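Local coordinates for SnoaL-like domain-containing protein (Silicibacter pomeroyi, PDB 3FLJ) that is of unknown function but adopts the cystatin-like fold of SnoaL-like proteins, whose curved sheet and helices often enclose a small-molecule pocket, at residues 25-28 / 29-33; 133-136 / 137-140. All blocks are in the same frame, centred on the assembly; numbering follows the deposited sequence. Where two conformers were deposited one is given.

Contact 1 (25-28 / 29-33)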
ATOM      1  N   ALA A  25      14.363 -11.615   3.492  1.00 44.94           N
ATOM      2  CA  ALA A  25      15.054 -12.218   2.326  1.00 46.38           C
ATOM      3  C   ALA A  25      14.356 -13.524   1.874  1.00 47.21           C
ATOM      4  O   ALA A  25      14.061 -13.680   0.680  1.00 46.77           O
ATOM      5  CB  ALA A  25      16.541 -12.488   2.640  1.00 45.42           C
ATOM      6  N   ARG A  26      14.071 -14.412   2.842  1.00 48.56           N
ATOM      7  CA  ARG A  26      13.405 -15.700   2.562  0.50 49.08           C
ATOM      8  C   ARG A  26      11.976 -15.518   2.012  1.00 49.13           C
ATOM      9  O   ARG A  26      11.562 -16.238   1.099  1.00 48.52           O
ATOM     10  CB  ARG A  26      13.430 -16.613   3.810  0.50 49.11           C
ATOM     11  CG  ARG A  26      12.843 -18.036   3.649  0.50 49.05           C
ATOM     12  CD  ARG A  26      13.399 -18.817   2.447  0.50 49.63           C
ATOM     13  NE  ARG A  26      12.861 -20.179   2.399  0.50 49.76           N
ATOM     14  CZ  ARG A  26      12.901 -21.007   1.343  0.50 51.19           C
ATOM     15  NH1 ARG A  26      13.467 -20.665   0.173  0.50 51.59           N
ATOM     16  NH2 ARG A  26      12.352 -22.223   1.460  0.50 51.94           N
HETATM   17  N   MSE A  27      11.245 -14.558   2.562  1.00 49.86           N
HETATM   18  CA  MSE A  27       9.878 -14.225   2.135  1.00 52.89           C
HETATM   19  C   MSE A  27       9.759 -13.847   0.645  1.00 54.54           C
HETATM   20  O   MSE A  27       8.774 -14.220   0.006  1.00 54.78           O
HETATM   21  CB  MSE A  27       9.378 -13.073   3.017  1.00 51.94           C
HETATM   22  CG  MSE A  27       8.050 -12.537   2.778  1.00 57.00           C
HETATM   23 SE   MSE A  27       7.895 -10.998   3.896  0.75 50.57          SE
HETATM   24  CE  MSE A  27       6.256 -10.602   3.138  1.00 49.05           C
ATOM     25  N   GLN A  28      10.749 -13.111   0.121  1.00 56.93           N
ATOM     26  CA  GLN A  28      10.750 -12.659  -1.287  1.00 59.30           C
ATOM     27  C   GLN A  28      10.726 -13.829  -2.256  1.00 64.09           C
ATOM     28  O   GLN A  28       9.866 -13.890  -3.139  1.00 65.89           O
ATOM     29  CB  GLN A  28      11.956 -11.778  -1.596  1.00 59.78           C
ATOM     30  CG  GLN A  28      11.900 -10.433  -0.928  1.00 60.54           C
ATOM     31  CD  GLN A  28      13.197  -9.667  -1.083  1.00 60.28           C
ATOM     32  OE1 GLN A  28      13.857  -9.344  -0.093  1.00 65.26           O
ATOM     33  NE2 GLN A  28      13.593  -9.410  -2.325  1.00 55.71           N
ATOM     34  N   GLU A  29      11.663 -14.748  -2.052  1.00 67.90           N
ATOM     35  CA  GLU A  29      11.753 -15.976  -2.859  1.00 72.33           C
ATOM     36  C   GLU A  29      10.569 -16.973  -2.746  1.00 73.32           C
ATOM     37  O   GLU A  29      10.322 -17.698  -3.712  1.00 74.82           O
ATOM     38  CB  GLU A  29      13.131 -16.674  -2.674  1.00 72.92           C
ATOM     39  CG  GLU A  29      13.609 -17.046  -1.230  1.00 75.01           C
ATOM     40  CD  GLU A  29      15.109 -17.407  -1.121  1.00 74.47           C
ATOM     41  OE1 GLU A  29      15.883 -17.214  -2.090  1.00 81.33           O
ATOM     42  OE2 GLU A  29      15.527 -17.861  -0.028  1.00 78.29           O
ATOM     43  N   VAL A  30       9.812 -16.935  -1.637  1.00 73.21           N
ATOM     44  CA  VAL A  30       8.713 -17.884  -1.328  1.00 73.48           C
ATOM     45  C   VAL A  30       7.281 -17.364  -1.580  1.00 74.13           C
ATOM     46  O   VAL A  30       6.448 -18.119  -2.101  1.00 73.37           O
ATOM     47  CB  VAL A  30       8.855 -18.369   0.160  1.00 72.62           C
ATOM     48  CG1 VAL A  30       7.661 -19.169   0.637  1.00 73.71           C
ATOM     49  CG2 VAL A  30      10.119 -19.184   0.319  1.00 71.89           C
ATOM     50  N   VAL A  31       6.990 -16.126  -1.157  1.00 75.01           N
ATOM     51  CA  VAL A  31       5.643 -15.490  -1.316  1.00 76.43           C
ATOM     52  C   VAL A  31       5.225 -15.343  -2.796  1.00 77.67           C
ATOM     53  O   VAL A  31       4.041 -15.566  -3.130  1.00 76.93           O
ATOM     54  CB  VAL A  31       5.540 -14.122  -0.543  1.00 75.98           C
ATOM     55  CG1 VAL A  31       4.258 -13.352  -0.865  1.00 75.66           C
ATOM     56  CG2 VAL A  31       5.616 -14.366   0.951  1.00 76.48           C
ATOM     57  N   ALA A  32       6.201 -14.975  -3.647  1.00 79.28           N
ATOM     58  CA  ALA A  32       6.033 -14.878  -5.118  1.00 80.33           C
ATOM     59  C   ALA A  32       5.455 -16.184  -5.705  1.00 81.54           C
ATOM     60  O   ALA A  32       4.360 -16.176  -6.294  1.00 81.50           O
ATOM     61  CB  ALA A  32       7.383 -14.545  -5.800  1.00 80.81           C
ATOM     62  N   LYS A  33       6.166 -17.292  -5.446  1.00 82.39           N
ATOM     63  CA  LYS A  33       5.777 -18.657  -5.896  1.00 82.36           C
ATOM     64  C   LYS A  33       4.438 -19.176  -5.343  1.00 83.02           C
ATOM     65  O   LYS A  33       3.850 -20.081  -5.954  1.00 83.52           O
ATOM     66  CB  LYS A  33       6.845 -19.703  -5.524  1.00 82.35           C
ATOM     67  CG  LYS A  33       8.222 -19.502  -6.140  1.00 83.48           C
ATOM     68  CD  LYS A  33       9.191 -20.552  -5.602  1.00 83.29           C
ATOM     69  CE  LYS A  33      10.626 -20.280  -6.030  1.00 84.60           C
ATOM     70  NZ  LYS A  33      11.570 -21.252  -5.398  1.00 85.38           N
TER

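Contact 2 (133-136 / 137-140)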
ATOM      1  N   LEU A 133      -9.365  -9.283  -7.866  1.00 44.13           N
ATOM      2  CA  LEU A 133      -8.739 -10.139  -6.837  1.00 44.46           C
ATOM      3  C   LEU A 133      -9.787 -10.684  -5.852  1.00 44.19           C
ATOM      4  O   LEU A 133      -9.777 -11.878  -5.569  1.00 44.02           O
ATOM      5  CB  LEU A 133      -7.623  -9.410  -6.049  1.00 43.92           C
ATOM      6  CG  LEU A 133      -6.907 -10.134  -4.885  1.00 44.33           C
ATOM      7  CD1 LEU A 133      -6.280 -11.448  -5.348  1.00 42.46           C
ATOM      8  CD2 LEU A 133      -5.863  -9.223  -4.191  1.00 44.56           C
ATOM      9  N   ARG A 134     -10.664  -9.803  -5.353  1.00 44.67           N
ATOM     10  CA  ARG A 134     -11.747 -10.169  -4.418  1.00 45.43           C
ATOM     11  C   ARG A 134     -12.641 -11.267  -5.009  1.00 44.60           C
ATOM     12  O   ARG A 134     -12.925 -12.240  -4.320  1.00 43.25           O
ATOM     13  CB  ARG A 134     -12.609  -8.958  -4.046  1.00 45.95           C
ATOM     14  CG  ARG A 134     -13.703  -9.217  -2.970  1.00 46.87           C
ATOM     15  CD  ARG A 134     -14.759  -8.124  -2.957  1.00 49.58           C
ATOM     16  NE  ARG A 134     -15.454  -8.026  -4.248  1.00 57.65           N
ATOM     17  CZ  ARG A 134     -16.446  -7.181  -4.544  1.00 60.99           C
ATOM     18  NH1 ARG A 134     -16.947  -6.334  -3.633  1.00 64.00           N
ATOM     19  NH2 ARG A 134     -16.964  -7.191  -5.779  1.00 62.00           N
ATOM     20  N   ASP A 135     -13.042 -11.099  -6.272  1.00 44.08           N
ATOM     21  CA  ASP A 135     -13.867 -12.092  -6.971  1.00 44.49           C
ATOM     22  C   ASP A 135     -13.137 -13.436  -7.133  1.00 43.82           C
ATOM     23  O   ASP A 135     -13.719 -14.478  -6.817  1.00 42.57           O
ATOM     24  CB  ASP A 135     -14.357 -11.564  -8.327  1.00 46.11           C
ATOM     25  CG  ASP A 135     -15.346 -10.382  -8.197  1.00 51.79           C
ATOM     26  OD1 ASP A 135     -15.880 -10.121  -7.086  1.00 53.21           O
ATOM     27  OD2 ASP A 135     -15.587  -9.717  -9.233  1.00 55.20           O
ATOM     28  N   ALA A 136     -11.869 -13.395  -7.566  1.00 42.74           N
ATOM     29  CA  ALA A 136     -11.038 -14.611  -7.710  1.00 42.45           C
ATOM     30  C   ALA A 136     -10.831 -15.348  -6.375  1.00 42.11           C
ATOM     31  O   ALA A 136     -10.917 -16.581  -6.332  1.00 41.98           O
ATOM     32  CB  ALA A 136      -9.687 -14.296  -8.368  1.00 41.42           C
HETATM   33  N   MSE A 137     -10.600 -14.587  -5.303  1.00 42.10           N
HETATM   34  CA  MSE A 137     -10.392 -15.144  -3.945  1.00 42.64           C
HETATM   35  C   MSE A 137     -11.670 -15.717  -3.334  1.00 42.81           C
HETATM   36  O   MSE A 137     -11.596 -16.740  -2.644  1.00 43.71           O
HETATM   37  CB  MSE A 137      -9.732 -14.123  -2.996  1.00 42.51           C
HETATM   38  CG  MSE A 137      -8.271 -13.794  -3.330  1.00 42.37           C
HETATM   39 SE   MSE A 137      -7.089 -15.335  -3.181  0.75 39.23          SE
HETATM   40  CE  MSE A 137      -7.276 -15.594  -1.207  1.00 42.65           C
ATOM     41  N   ASN A 138     -12.820 -15.069  -3.561  1.00 42.63           N
ATOM     42  CA  ASN A 138     -14.118 -15.625  -3.132  1.00 42.42           C
ATOM     43  C   ASN A 138     -14.318 -17.028  -3.739  1.00 42.18           C
ATOM     44  O   ASN A 138     -14.678 -17.953  -3.020  1.00 42.18           O
ATOM     45  CB  ASN A 138     -15.307 -14.744  -3.535  1.00 42.63           C
ATOM     46  CG  ASN A 138     -15.390 -13.439  -2.765  1.00 47.19           C
ATOM     47  OD1 ASN A 138     -14.776 -13.252  -1.700  1.00 47.77           O
ATOM     48  ND2 ASN A 138     -16.155 -12.499  -3.328  1.00 47.53           N
ATOM     49  N   ALA A 139     -14.044 -17.160  -5.043  1.00 41.44           N
ATOM     50  CA  ALA A 139     -14.161 -18.441  -5.756  1.00 41.48           C
ATOM     51  C   ALA A 139     -13.218 -19.536  -5.204  1.00 40.34           C
ATOM     52  O   ALA A 139     -13.655 -20.660  -4.947  1.00 39.53           O
ATOM     53  CB  ALA A 139     -13.941 -18.243  -7.267  1.00 40.97           C
ATOM     54  N   ARG A 140     -11.950 -19.184  -5.001  1.00 40.33           N
ATOM     55  CA  ARG A 140     -10.931 -20.121  -4.465  1.00 41.17           C
ATOM     56  C   ARG A 140     -11.189 -20.605  -3.040  1.00 40.79           C
ATOM     57  O   ARG A 140     -11.104 -21.807  -2.768  1.00 39.78           O
ATOM     58  CB  ARG A 140      -9.535 -19.502  -4.524  1.00 41.46           C
ATOM     59  CG  ARG A 140      -9.018 -19.404  -5.917  1.00 43.41           C
ATOM     60  CD  ARG A 140      -7.688 -18.733  -5.948  1.00 49.96           C
ATOM     61  NE  ARG A 140      -7.001 -19.013  -7.208  1.00 56.72           N
ATOM     62  CZ  ARG A 140      -6.314 -20.130  -7.508  1.00 57.87           C
ATOM     63  NH1 ARG A 140      -6.199 -21.153  -6.643  1.00 56.60           N
ATOM     64  NH2 ARG A 140      -5.743 -20.240  -8.715  1.00 57.96           N
TER
HETATM   65  O   HOH W   1     -17.424 -12.766  -5.857  1.00 57.15           O

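Contact 1 (25-28 / 29-33)
R26 reaches forward over the next turn of helix 22-31, the first helix of the cystatin-like fold, and meets both E29 and V30. The charged part of this contact is slack and less certain than the rest: in the conformer described, one of two for R26, NH1 of R26 and OE2 of E29 form a long salt bridge at 3.5 Å, its hydrogen bond weak although nearly straight. The guanidinium and carboxylate planes then stand 86° apart, with the carboxylate carbon of E29 at the guanidinium edge. With its CG anti to the backbone N (chi1 -176°) and a bend at chi2, the R26 chain carries the guanidinium to this position.

Van der Waals packing involves the same group. In that conformer CG2 of V30 sits over the centre of one guanidinium face, 3.5 Å from CZ of R26, while V30 also packs on L38 and I39 of helix 36-40. On the inward side the apolar chains of M27, a selenomethionine, and V31 lie side by side and point the same way, CG of M27 being 3.6 Å from CG2 of V31. The extended M27 chain continues to I117 and F120 of the sheet, and V31 borders a bound unidentified molecule, consistent with a pocket here.

Backbone bonding is uneven. N of V30 is shared weakly between O of R26 and O of M27, each 3.3 Å away, whereas N of V31 donates to O of M27 at 2.9 Å with an N-H...O angle of 165°.

Contact 2 (133-136 / 137-140)
N138 folds back over the preceding turn onto the carbonyl of R134. Its CB lies 3.5 Å from O of R134, and CG, anti to its own carbonyl carbon (chi1 -70°), comes to 3.2 Å from that same oxygen. The amide therefore rests against a carbonyl already engaged by N of N138 at 2.9 Å, and its polar atoms are paired elsewhere. OD1 is hydrogen-bonded to the OH of Y54, in a loop outside the helix. ND2 passes 4.1 Å from CG of R134 and gives its hydrogen bond to a water at 2.8 Å; that water in turn donates to OD1 of D135, which also forms a salt bridge with NH2 of R134, the hydrogen bond within it weak.

All this lies along helix 127-143, which follows the last strand of the cystatin-like sheet and packs on helix 61-74. Replacing N138 with an alanine would probably leave the Y54 hydroxyl without this partner and the water held by D135 alone among the residues here.

On the side facing helix 61-74, CD1 of L133 lies 3.7 Å from CG of the selenomethionine M137, the two chains side by side. Bends at chi2 and chi3 turn the selenium end of M137 away from the preceding turn; its side chain packs on V71 while L133 packs on V74. One turn on, CG of R140 lies 3.4 Å from O of A136, which accepts the hydrogen bond from N of R140.

Overall arrangement
Both contacts are local, each within a single helix, and they lie on opposite sides of the chain's centre, about 22 Å apart between their own centres. Contact 1, in helix 22-31, is partly buried, its apolar side facing the sheet and helix 36-40. Contact 2, in helix 127-143, is a surface contact with one buried residue, joined to helix 61-74 and to the loop carrying Y54, while R134 also packs on Y127 of the second subunit. Both have a salt bridge and apolar packing, but that of contact 1 spans its two segments, whereas the salt bridge of contact 2 joins neighbours within 133-136 and a water links D135 to N138. Backbone bonding is regular in 133-140 and weakens in 25-33.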